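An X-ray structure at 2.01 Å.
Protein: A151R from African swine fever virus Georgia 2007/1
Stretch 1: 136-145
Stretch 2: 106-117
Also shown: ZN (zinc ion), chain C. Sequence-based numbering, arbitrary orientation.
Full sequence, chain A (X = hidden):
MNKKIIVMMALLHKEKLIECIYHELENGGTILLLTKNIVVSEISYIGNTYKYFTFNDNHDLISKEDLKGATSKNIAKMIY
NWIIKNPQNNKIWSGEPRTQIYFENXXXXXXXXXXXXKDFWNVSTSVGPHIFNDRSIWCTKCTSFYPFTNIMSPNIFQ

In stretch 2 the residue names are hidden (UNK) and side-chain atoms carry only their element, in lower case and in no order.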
ATOM      1  N   SER A 136      10.740  17.534   6.987  1.00 36.29           N
ATOM      2  CA  SER A 136      11.766  17.120   7.980  1.00 43.48           C
ATOM      3  C   SER A 136      11.826  18.013   9.219  1.00 42.77           C
ATOM      4  O   SER A 136      12.264  17.518  10.254  1.00 43.72           O
ATOM      5  CB  SER A 136      13.115  17.083   7.316  1.00 45.27           C
ATOM      6  OG  SER A 136      13.657  18.382   7.190  1.00 45.76           O
ATOM      7  N   ILE A 137      11.418  19.270   9.112  1.00 40.35           N
ATOM      8  CA  ILE A 137      11.583  20.222  10.245  1.00 37.25           C
ATOM      9  C   ILE A 137      10.327  20.234  11.114  1.00 42.54           C
ATOM     10  O   ILE A 137      10.344  20.930  12.124  1.00 46.03           O
ATOM     11  CB  ILE A 137      11.893  21.620   9.678  1.00 39.89           C
ATOM     12  CG1 ILE A 137      10.691  22.253   8.983  1.00 36.96           C
ATOM     13  CG2 ILE A 137      13.101  21.575   8.761  1.00 45.68           C
ATOM     14  CD1 ILE A 137      10.977  23.610   8.408  1.00 39.13           C
ATOM     15  N   TRP A 138       9.314  19.445  10.765  1.00 45.67           N
ATOM     16  CA  TRP A 138       8.001  19.517  11.459  1.00 42.19           C
ATOM     17  C   TRP A 138       7.825  18.444  12.535  1.00 44.34           C
ATOM     18  O   TRP A 138       8.169  17.290  12.274  1.00 44.04           O
ATOM     19  CB  TRP A 138       6.871  19.544  10.425  1.00 42.76           C
ATOM     20  CG  TRP A 138       6.925  20.803   9.627  1.00 39.82           C
ATOM     21  CD1 TRP A 138       7.485  20.984   8.399  1.00 43.09           C
ATOM     22  CD2 TRP A 138       6.461  22.090  10.055  1.00 41.38           C
ATOM     23  NE1 TRP A 138       7.382  22.294   8.024  1.00 43.23           N
ATOM     24  CE2 TRP A 138       6.761  22.996   9.020  1.00 39.73           C
ATOM     25  CE3 TRP A 138       5.802  22.556  11.197  1.00 41.55           C
ATOM     26  CZ2 TRP A 138       6.433  24.343   9.103  1.00 39.77           C
ATOM     27  CZ3 TRP A 138       5.476  23.888  11.275  1.00 41.06           C
ATOM     28  CH2 TRP A 138       5.800  24.767  10.246  1.00 44.13           C
ATOM     29  N   CYS A 139       7.297  18.835  13.699  1.00 53.74           N
ATOM     30  CA  CYS A 139       7.079  17.911  14.846  1.00 53.63           C
ATOM     31  C   CYS A 139       6.097  16.808  14.448  1.00 45.65           C
ATOM     32  O   CYS A 139       4.993  17.146  14.038  1.00 48.70           O
ATOM     33  CB  CYS A 139       6.572  18.708  16.042  1.00 66.35           C
ATOM     34  SG  CYS A 139       6.000  17.731  17.453  1.00 95.90           S
ATOM     35  N   THR A 140       6.490  15.546  14.607  1.00 47.37           N
ATOM     36  CA  THR A 140       5.655  14.411  14.147  1.00 49.68           C
ATOM     37  C   THR A 140       4.530  14.122  15.133  1.00 46.94           C
ATOM     38  O   THR A 140       3.676  13.292  14.811  1.00 55.67           O
ATOM     39  CB  THR A 140       6.517  13.161  13.999  1.00 52.08           C
ATOM     40  OG1 THR A 140       7.008  12.821  15.294  1.00 56.56           O
ATOM     41  CG2 THR A 140       7.668  13.358  13.038  1.00 54.29           C
ATOM     42  N   LYS A 141       4.543  14.779  16.288  1.00 60.64           N
ATOM     43  CA  LYS A 141       3.504  14.558  17.321  1.00 57.69           C
ATOM     44  C   LYS A 141       2.309  15.468  17.058  1.00 49.19           C
ATOM     45  O   LYS A 141       1.188  15.006  17.224  1.00 53.07           O
ATOM     46  CB  LYS A 141       4.077  14.821  18.714  1.00 69.93           C
ATOM     47  CG  LYS A 141       5.327  14.031  19.067  1.00 75.14           C
ATOM     48  CD  LYS A 141       5.584  13.989  20.556  1.00 83.56           C
ATOM     49  CE  LYS A 141       4.483  14.649  21.358  1.00 95.12           C
ATOM     50  NZ  LYS A 141       4.689  14.485  22.816  1.00 97.53           N
ATOM     51  N   CYS A 142       2.556  16.711  16.662  1.00 51.13           N
ATOM     52  CA  CYS A 142       1.440  17.670  16.479  1.00 51.87           C
ATOM     53  C   CYS A 142       1.182  17.963  14.999  1.00 45.73           C
ATOM     54  O   CYS A 142       0.132  18.515  14.701  1.00 51.17           O
ATOM     55  CB  CYS A 142       1.720  18.968  17.218  1.00 56.62           C
ATOM     56  SG  CYS A 142       3.203  19.853  16.685  1.00 70.30           S
ATOM     57  N   THR A 143       2.120  17.624  14.118  1.00 50.17           N
ATOM     58  CA  THR A 143       1.958  17.994  12.688  1.00 51.14           C
ATOM     59  C   THR A 143       1.948  16.732  11.827  1.00 46.06           C
ATOM     60  O   THR A 143       2.969  16.039  11.778  1.00 45.98           O
ATOM     61  CB  THR A 143       2.976  19.060  12.262  1.00 48.82           C
ATOM     62  OG1 THR A 143       3.080  20.052  13.281  1.00 41.12           O
ATOM     63  CG2 THR A 143       2.636  19.701  10.935  1.00 47.58           C
ATOM     64  N   SER A 144       0.812  16.458  11.192  1.00 47.64           N
ATOM     65  CA  SER A 144       0.703  15.282  10.300  1.00 49.03           C
ATOM     66  C   SER A 144       0.486  15.753   8.867  1.00 42.11           C
ATOM     67  O   SER A 144      -0.063  16.837   8.677  1.00 47.66           O
ATOM     68  CB  SER A 144      -0.420  14.383  10.718  1.00 46.49           C
ATOM     69  OG  SER A 144      -1.661  15.062  10.621  1.00 49.13           O
ATOM     70  N   PHE A 145       0.879  14.927   7.909  1.00 43.43           N
ATOM     71  CA  PHE A 145       0.631  15.273   6.495  1.00 43.79           C
ATOM     72  C   PHE A 145       0.037  14.073   5.755  1.00 50.09           C
ATOM     73  O   PHE A 145       0.285  12.944   6.196  1.00 48.41           O
ATOM     74  CB  PHE A 145       1.942  15.639   5.798  1.00 47.03           C
ATOM     75  CG  PHE A 145       2.710  16.827   6.319  1.00 37.79           C
ATOM     76  CD1 PHE A 145       2.478  18.094   5.818  1.00 39.24           C
ATOM     77  CD2 PHE A 145       3.704  16.669   7.270  1.00 43.02           C
ATOM     78  CE1 PHE A 145       3.195  19.183   6.286  1.00 42.52           C
ATOM     79  CE2 PHE A 145       4.419  17.759   7.739  1.00 38.07           C
ATOM     80  CZ  PHE A 145       4.163  19.013   7.245  1.00 39.75           C
ATOM     81  N   UNK A 106      14.147  22.297  18.479  1.00 61.93           N
ATOM     82  CA  UNK A 106      14.678  21.987  17.122  1.00 55.52           C
ATOM     83  C   UNK A 106      13.560  21.385  16.265  1.00 54.72           C
ATOM     84  O   UNK A 106      13.878  20.648  15.312  1.00 52.19           O
ATOM     85  c   UNK A 106      15.870  21.030  17.196  1.00 58.16           C
ATOM     86  o   UNK A 106      17.239  22.950  17.509  1.00 54.53           O
ATOM     87  o   UNK A 106      18.083  20.980  18.041  1.00 68.15           O
ATOM     88  c   UNK A 106      17.165  21.704  17.612  1.00 63.30           C
ATOM     89  N   UNK A 107      12.303  21.682  16.604  1.00 51.94           N
ATOM     90  CA  UNK A 107      11.116  21.267  15.811  1.00 52.76           C
ATOM     91  C   UNK A 107      10.163  22.459  15.663  1.00 49.30           C
ATOM     92  O   UNK A 107      10.199  23.353  16.526  1.00 51.30           O
ATOM     93  c   UNK A 107      10.438  20.089  16.513  1.00 52.05           C
ATOM     94  c   UNK A 107      11.101  18.327  14.849  1.00 63.42           C
ATOM     95  c   UNK A 107      10.435  17.662  17.163  1.00 64.29           C
ATOM     96  c   UNK A 107      11.111  18.730  16.315  1.00 58.21           C
ATOM     97  N   UNK A 108       9.441  22.527  14.544  1.00 43.20           N
ATOM     98  CA  UNK A 108       8.389  23.548  14.301  1.00 44.48           C
ATOM     99  C   UNK A 108       7.018  22.910  14.577  1.00 40.46           C
ATOM    100  O   UNK A 108       6.861  21.714  14.279  1.00 38.96           O
ATOM    101  c   UNK A 108      10.982  24.385  12.446  1.00 50.96           C
ATOM    102  c   UNK A 108       9.658  26.338  12.684  1.00 45.52           C
ATOM    103  c   UNK A 108       8.512  24.101  12.878  1.00 42.92           C
ATOM    104  c   UNK A 108      12.118  25.163  12.289  1.00 43.24           C
ATOM    105  o   UNK A 108      13.135  27.313  12.151  1.00 40.87           O
ATOM    106  c   UNK A 108      12.014  26.541  12.282  1.00 43.20           C
ATOM    107  c   UNK A 108      10.779  27.131  12.498  1.00 45.01           C
ATOM    108  c   UNK A 108       9.734  24.957  12.643  1.00 47.31           C
ATOM    109  N   UNK A 109       6.151  23.660  15.255  1.00 47.26           N
ATOM    110  CA  UNK A 109       4.890  23.066  15.761  1.00 45.01           C
ATOM    111  C   UNK A 109       3.637  23.769  15.263  1.00 41.65           C
ATOM    112  O   UNK A 109       3.668  24.992  15.108  1.00 44.99           O
ATOM    113  c   UNK A 109       6.060  22.486  17.968  1.00 50.59           C
ATOM    114  n   UNK A 109       7.977  21.990  18.897  1.00 47.63           N
ATOM    115  c   UNK A 109       7.191  20.926  19.024  1.00 51.04           C
ATOM    116  c   UNK A 109       4.880  23.103  17.298  1.00 44.85           C
ATOM    117  c   UNK A 109       7.286  22.973  18.251  1.00 55.65           C
ATOM    118  n   UNK A 109       6.028  21.208  18.476  1.00 50.48           N
ATOM    119  N   UNK A 110       2.585  22.997  15.037  1.00 39.46           N
ATOM    120  CA  UNK A 110       1.255  23.541  14.656  1.00 40.87           C
ATOM    121  C   UNK A 110       0.286  23.384  15.836  1.00 41.91           C
ATOM    122  O   UNK A 110      -0.761  24.067  15.828  1.00 44.48           O
ATOM    123  c   UNK A 110       1.471  23.185  12.144  1.00 40.90           C
ATOM    124  o   UNK A 110       0.800  21.432  13.649  1.00 40.30           O
ATOM    125  c   UNK A 110       0.711  22.834  13.406  1.00 37.96           C
ATOM    126  N   UNK A 111       0.527  22.385  16.686  1.00 44.54           N
ATOM    127  CA  UNK A 111      -0.363  22.010  17.820  1.00 51.26           C
ATOM    128  C   UNK A 111      -1.659  21.391  17.273  1.00 52.00           C
ATOM    129  O   UNK A 111      -2.676  21.472  17.973  1.00 49.24           O
ATOM    130  c   UNK A 111       0.165  23.256  19.974  1.00 58.04           C
ATOM    131  n   UNK A 111      -0.428  23.671  21.085  1.00 55.62           N
ATOM    132  o   UNK A 111       1.339  22.902  19.946  1.00 55.10           O
ATOM    133  c   UNK A 111      -0.675  23.217  18.715  1.00 51.05           C
ATOM    134  N   UNK A 112      -1.641  20.884  16.032  1.00 58.41           N
ATOM    135  CA  UNK A 112      -2.847  20.307  15.371  1.00 53.40           C
ATOM    136  C   UNK A 112      -3.246  19.000  16.066  1.00 46.17           C
ATOM    137  O   UNK A 112      -4.418  18.876  16.432  1.00 47.78           O
ATOM    138  c   UNK A 112      -3.476  22.405  13.425  1.00 55.83           C
ATOM    139  c   UNK A 112      -3.564  23.552  12.654  1.00 58.14           C
ATOM    140  c   UNK A 112      -2.920  23.611  11.432  1.00 49.73           C
ATOM    141  c   UNK A 112      -2.183  22.528  10.996  1.00 45.95           C
ATOM    142  c   UNK A 112      -2.611  20.077  13.873  1.00 53.98           C
ATOM    143  o   UNK A 112      -3.009  24.731  10.660  1.00 53.00           O
ATOM    144  c   UNK A 112      -2.072  21.403  11.796  1.00 51.40           C
ATOM    145  c   UNK A 112      -2.733  21.312  13.013  1.00 50.63           C
ATOM    146  N   UNK A 113      -2.332  18.024  16.139  1.00 49.50           N
ATOM    147  CA  UNK A 113      -2.664  16.633  16.561  1.00 54.67           C
ATOM    148  C   UNK A 113      -2.204  16.392  18.006  1.00 52.38           C
ATOM    149  O   UNK A 113      -2.354  15.260  18.477  1.00 50.13           O
ATOM    150  c   UNK A 113      -2.343  15.838  14.173  1.00 55.93           C
ATOM    151  o   UNK A 113      -1.439  15.793  13.344  1.00 57.07           O
ATOM    152  n   UNK A 113      -3.588  16.149  13.856  1.00 59.71           N
ATOM    153  c   UNK A 113      -2.051  15.581  15.635  1.00 58.25           C
ATOM    154  N   UNK A 114      -1.647  17.410  18.657  1.00 62.13           N
ATOM    155  CA  UNK A 114      -1.175  17.304  20.065  1.00 60.09           C
ATOM    156  C   UNK A 114      -0.838  18.711  20.545  1.00 61.08           C
ATOM    157  O   UNK A 114      -0.253  19.465  19.773  1.00 47.39           O
ATOM    158  n   UNK A 114       1.438  16.162  23.563  1.00 71.06           N
ATOM    159  c   UNK A 114       0.047  16.386  20.188  1.00 61.50           C
ATOM    160  c   UNK A 114       1.378  16.814  22.365  1.00 68.19           C
ATOM    161  n   UNK A 114       0.051  15.082  22.332  1.00 68.52           N
ATOM    162  c   UNK A 114       0.504  16.146  21.585  1.00 63.93           C
ATOM    163  c   UNK A 114       0.620  15.108  23.517  1.00 71.13           C
ATOM    164  N   UNK A 115      -1.199  19.030  21.784  1.00 56.88           N
ATOM    165  CA  UNK A 115      -0.903  20.373  22.324  1.00 59.48           C
ATOM    166  C   UNK A 115       0.542  20.389  22.814  1.00 65.81           C
ATOM    167  O   UNK A 115       0.759  20.264  24.030  1.00 65.04           O
ATOM    168  c   UNK A 115      -2.569  19.703  24.203  1.00 85.03           C
ATOM    169  n   UNK A 115      -3.303  22.668  25.930  1.00 84.60           N
ATOM    170  c   UNK A 115      -1.916  20.807  23.384  1.00 76.80           C
ATOM    171  c   UNK A 115      -3.064  20.224  25.533  1.00 87.83           C
ATOM    172  c   UNK A 115      -2.379  21.509  25.948  1.00 84.30           C
ATOM    173  N   UNK A 116       1.485  20.522  21.886  1.00 52.14           N
ATOM    174  CA  UNK A 116       2.923  20.546  22.239  1.00 59.70           C
ATOM    175  C   UNK A 116       3.249  21.890  22.897  1.00 54.42           C
ATOM    176  O   UNK A 116       4.080  21.901  23.809  1.00 55.65           O
ATOM    177  c   UNK A 116       3.733  20.390  20.958  1.00 59.43           C
ATOM    178  s   UNK A 116       3.860  18.688  20.356  1.00 85.53           S
ATOM    179  N   UNK A 117       2.590  22.965  22.467  1.00 52.57           N
ATOM    180  CA  UNK A 117       2.925  24.330  22.953  1.00 61.23           C
ATOM    181  C   UNK A 117       1.773  24.935  23.767  1.00 63.10           C
ATOM    182  O   UNK A 117       0.628  24.809  23.346  1.00 70.18           O
ATOM    183  c   UNK A 117       5.631  24.222  21.540  1.00 59.97           C
ATOM    184  c   UNK A 117       3.713  26.608  22.210  1.00 65.02           C
ATOM    185  c   UNK A 117       3.290  25.224  21.755  1.00 59.72           C
ATOM    186  c   UNK A 117       4.339  24.576  20.847  1.00 62.83           C
TER
HETATM  187 ZN    ZN C 201       4.662  19.445  18.376  1.00 56.32          ZN

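Position 106 carries two side-chain carbons, the second bearing two oxygens, and stays clear of stretch 1; the carboxylate makes it Asp106. At position 107 there are four carbons, forked at the second, and the CB lies 4.1 Å from Cys139 CB. The fork identifies Leu107, which packs against that cysteine.

Position 108 has one carbon followed by a six-carbon ring bearing an oxygen, a phenol. Its CB sits over the face of the Trp138 indole, 3.7 Å from the centroid of the six-membered ring, and the phenol ring turns its edge toward that same indole; the residue is Tyr108. The backbone bridges Trp138: Tyr108 N donates to Ile137 O at 3.0 Å, and Cys139 N donates to Tyr108 O, also at 3.0 Å.

At position 109 a single carbon leads to a five-membered ring of three carbons and two nitrogens. One nitrogen lies 2.2 Å from the zinc ion, a bonding distance, and Cys142 SG lies at the ring edge, near its plane. The ring is an imidazole: His109. The coordinating atom is ND1.

Position 110 shows one carbon carrying an oxygen and a carbon. The oxygen is 2.7 Å from Thr143 OG1, and the branching gives Thr110; the two hydroxyls are hydrogen-bonded. The two carbons of position 111, the second bearing one further atom modelled as oxygen and one as nitrogen, form a carboxamide, on a CA-to-CB bond that points away from stretch 1. This is Asn111, whose OD1 accepts from the backbone N of position 117 at 2.8 Å and whose ND2 donates to the O of that position at 2.7 Å, pinning the loop. Thr110 N and Asn111 N each make a weak hydrogen bond to Cys142 SG.

Position 112 is again a phenol on one carbon, Tyr112, with little of its surface covered by stretch 1. Position 113 has two carbons ending in an oxygen and a nitrogen, and the oxygen lies 2.8 Å from Ser144 OG. It is Asn113: OD1 accepts from Ser144 OG, while Asn113 N donates to Cys142 O at 2.9 Å.

Position 114 bears a second imidazole on one carbon, and Lys141 CE packs over the face of this ring, 4.1 Å from its centroid; it is His114. Four carbons in a row ending in nitrogen mark position 115 as Lys115, whose CA-to-CB bond points away from stretch 1 and which makes no contact with it. At position 116 one carbon carries a sulfur 2.3 Å from the zinc, hence Cys116. Position 117, with four carbons forked at the first and one arm two carbons long, is Ile117, and it makes no contact with stretch 1.

The contact is centred on the metal. His109 ND1 and Cys116 SG from one stretch join Cys139 SG and Cys142 SG from the other, at 2.4 and 2.3 Å from ZN, so the ion ties the two chain segments together. The Trp138–Tyr108 bridge fixes the register beside this site, and the hydrogen bonds of Thr110 and Asn113 extend the attachment beyond it.

Stretch 2, residues 106-117: DLYHTNYNHKCI
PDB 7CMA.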